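PDB 6L77: MS5a from Brassica napus, which is a meiosis-related protein with cystatin-like folds that, unlike canonical cystatins, appears to enhance rather than inhibit papain, its molecular role being otherwise unclear. Local coordinates for residues G21-N26 with K181-V186. Sequence-based numbering, arbitrary orientation.
Sequences GLHRYN and KSLRNV
L183 alone carries this contact from the side of 181-186, reaching across to H23 and R24 on helix 12-29. Just ahead of it, S182 is the first residue to leave the helical conformation of 176-181, and its OG bonds back to the carbonyl of T178. The chain then bends tightly at L183, the centre of an inverse gamma turn, in which R184 N makes a weak hydrogen bond to S182 O. L183 points its side chain at the helix, and its two methyls divide the work. L183 CD2 lies 4.2 Å from R24 CG, a purely aliphatic pair, the two side chains running at a slant to each other. L183 CD1 lies obliquely to the H23 ring, 4.4 Å from H23 NE2. Both are loose van der Waals approaches, and no hydrogen bond links the segments. The R24 chain, trans at chi1 (173°) and extended as far as NE, leaves CG beside the leucine and takes the guanidinium away from it, NE bonding to H217 O and NH1 to S88 OG. H23 NE2 is hydrogen-bonded to Y142 OH, while its ring meets W138. Farther on, R184 curls toward the following residue, and its NE (2.8 Å) and NH1 (2.9 Å) grip N185 O side-on, in the guanidinium plane. N185 itself bonds to E171 and V212 N, and V186 opens strand 186-195, pairing with R210. Helix 12-29 packs against the antiparallel sheet, consistent with the cystatin-like fold; L183 joins it to the loop entering strand 186-195, lodged between M27 and L28 of that helix and R210 and V212 of strand 201-212.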
loop_
_atom_site.group_PDB
_atom_site.type_symbol
_atom_site.label_atom_id
_atom_site.label_comp_id
_atom_site.label_asym_id
_atom_site.label_seq_id
_atom_site.Cartn_x
_atom_site.Cartn_y
_atom_site.Cartn_z
ATOM N N GLY A 21 -3.655 0.353 -7.698
ATOM C CA GLY A 21 -4.280 1.287 -8.618
ATOM C C GLY A 21 -5.710 1.607 -8.228
ATOM O O GLY A 21 -6.135 2.759 -8.296
ATOM N N LEU A 22 -6.483 0.583 -7.846
ATOM C CA LEU A 22 -7.850 0.843 -7.400
ATOM C C LEU A 22 -7.865 1.681 -6.130
ATOM O O LEU A 22 -8.750 2.529 -5.954
ATOM C CB LEU A 22 -8.585 -0.478 -7.184
ATOM C CG LEU A 22 -8.887 -1.229 -8.486
ATOM C CD1 LEU A 22 -9.484 -2.548 -8.143
ATOM C CD2 LEU A 22 -9.862 -0.428 -9.339
ATOM N N HIS A 23 -6.888 1.455 -5.241
ATOM C CA HIS A 23 -6.733 2.262 -4.027
ATOM C C HIS A 23 -6.524 3.739 -4.362
ATOM O O HIS A 23 -7.164 4.622 -3.777
ATOM C CB HIS A 23 -5.551 1.681 -3.224
ATOM C CG HIS A 23 -4.938 2.604 -2.215
ATOM N ND1 HIS A 23 -5.671 3.294 -1.270
ATOM C CD2 HIS A 23 -3.637 2.896 -1.967
ATOM C CE1 HIS A 23 -4.848 3.993 -0.502
ATOM N NE2 HIS A 23 -3.607 3.766 -0.903
ATOM N N ARG A 24 -5.621 4.031 -5.291
ATOM C CA ARG A 24 -5.366 5.420 -5.669
ATOM C C ARG A 24 -6.622 6.064 -6.239
ATOM O O ARG A 24 -7.028 7.152 -5.810
ATOM C CB ARG A 24 -4.210 5.473 -6.680
ATOM C CG ARG A 24 -3.956 6.858 -7.293
ATOM C CD ARG A 24 -2.704 6.873 -8.153
ATOM N NE ARG A 24 -2.434 8.205 -8.706
ATOM C CZ ARG A 24 -2.867 8.627 -9.889
ATOM N NH1 ARG A 24 -3.582 7.826 -10.664
ATOM N NH2 ARG A 24 -2.572 9.849 -10.308
ATOM N N TYR A 25 -7.279 5.378 -7.176
ATOM C CA TYR A 25 -8.508 5.903 -7.777
ATOM C C TYR A 25 -9.606 6.094 -6.738
ATOM O O TYR A 25 -10.223 7.163 -6.655
ATOM C CB TYR A 25 -8.994 4.956 -8.879
ATOM C CG TYR A 25 -10.196 5.473 -9.618
ATOM C CD1 TYR A 25 -10.052 6.370 -10.676
ATOM C CD2 TYR A 25 -11.480 5.068 -9.261
ATOM C CE1 TYR A 25 -11.161 6.848 -11.363
ATOM C CE2 TYR A 25 -12.593 5.542 -9.940
ATOM C CZ TYR A 25 -12.423 6.429 -10.988
ATOM O OH TYR A 25 -13.521 6.902 -11.672
ATOM N N ASN A 26 -9.879 5.056 -5.948
ATOM C CA ASN A 26 -10.974 5.130 -4.979
ATOM C C ASN A 26 -10.763 6.262 -3.986
ATOM O O ASN A 26 -11.721 6.938 -3.592
ATOM C CB ASN A 26 -11.109 3.814 -4.215
ATOM C CG ASN A 26 -11.779 2.737 -5.027
ATOM O OD1 ASN A 26 -12.593 3.020 -5.915
ATOM N ND2 ASN A 26 -11.457 1.486 -4.716
ATOM N N LYS A 181 -8.636 8.883 5.278
ATOM C CA LYS A 181 -9.494 8.910 4.097
ATOM C C LYS A 181 -8.963 9.750 2.941
ATOM O O LYS A 181 -9.475 9.619 1.828
ATOM C CB LYS A 181 -10.900 9.426 4.466
ATOM C CG LYS A 181 -11.697 8.513 5.392
ATOM C CD LYS A 181 -13.113 9.054 5.604
ATOM C CE LYS A 181 -13.801 8.401 6.792
ATOM N NZ LYS A 181 -14.080 6.959 6.582
ATOM N N SER A 182 -7.990 10.627 3.160
ATOM C CA SER A 182 -7.480 11.456 2.079
ATOM C C SER A 182 -6.135 10.930 1.596
ATOM O O SER A 182 -5.317 10.458 2.389
ATOM C CB SER A 182 -7.335 12.912 2.508
ATOM O OG SER A 182 -6.154 13.103 3.247
ATOM N N LEU A 183 -5.899 11.050 0.292
ATOM C CA LEU A 183 -4.656 10.563 -0.320
ATOM C C LEU A 183 -3.567 11.618 -0.129
ATOM O O LEU A 183 -3.254 12.420 -1.010
ATOM C CB LEU A 183 -4.890 10.236 -1.789
ATOM C CG LEU A 183 -3.733 9.458 -2.416
ATOM C CD1 LEU A 183 -3.657 8.107 -1.752
ATOM C CD2 LEU A 183 -3.959 9.334 -3.924
ATOM N N ARG A 184 -2.988 11.623 1.069
ATOM C CA ARG A 184 -1.952 12.563 1.450
ATOM C C ARG A 184 -0.709 11.809 1.914
ATOM O O ARG A 184 -0.739 10.592 2.115
ATOM C CB ARG A 184 -2.454 13.497 2.568
ATOM C CG ARG A 184 -2.997 12.757 3.791
ATOM C CD ARG A 184 -2.680 13.494 5.112
ATOM N NE ARG A 184 -1.238 13.637 5.299
ATOM C CZ ARG A 184 -0.605 14.787 5.522
ATOM N NH1 ARG A 184 0.721 14.792 5.652
ATOM N NH2 ARG A 184 -1.295 15.924 5.624
ATOM N N ASN A 185 0.386 12.553 2.120
ATOM C CA ASN A 185 1.632 11.943 2.592
ATOM C C ASN A 185 1.436 11.340 3.980
ATOM O O ASN A 185 0.943 12.008 4.886
ATOM C CB ASN A 185 2.749 12.977 2.628
ATOM C CG ASN A 185 3.176 13.418 1.242
ATOM O OD1 ASN A 185 2.682 12.897 0.243
ATOM N ND2 ASN A 185 4.085 14.383 1.177
ATOM N N VAL A 186 1.802 10.067 4.143
ATOM C CA VAL A 186 1.726 9.406 5.444
ATOM C C VAL A 186 2.925 8.486 5.616
ATOM O O VAL A 186 3.507 7.994 4.644
ATOM C CB VAL A 186 0.423 8.589 5.642
ATOM C CG1 VAL A 186 -0.818 9.498 5.748
ATOM C CG2 VAL A 186 0.252 7.568 4.525
#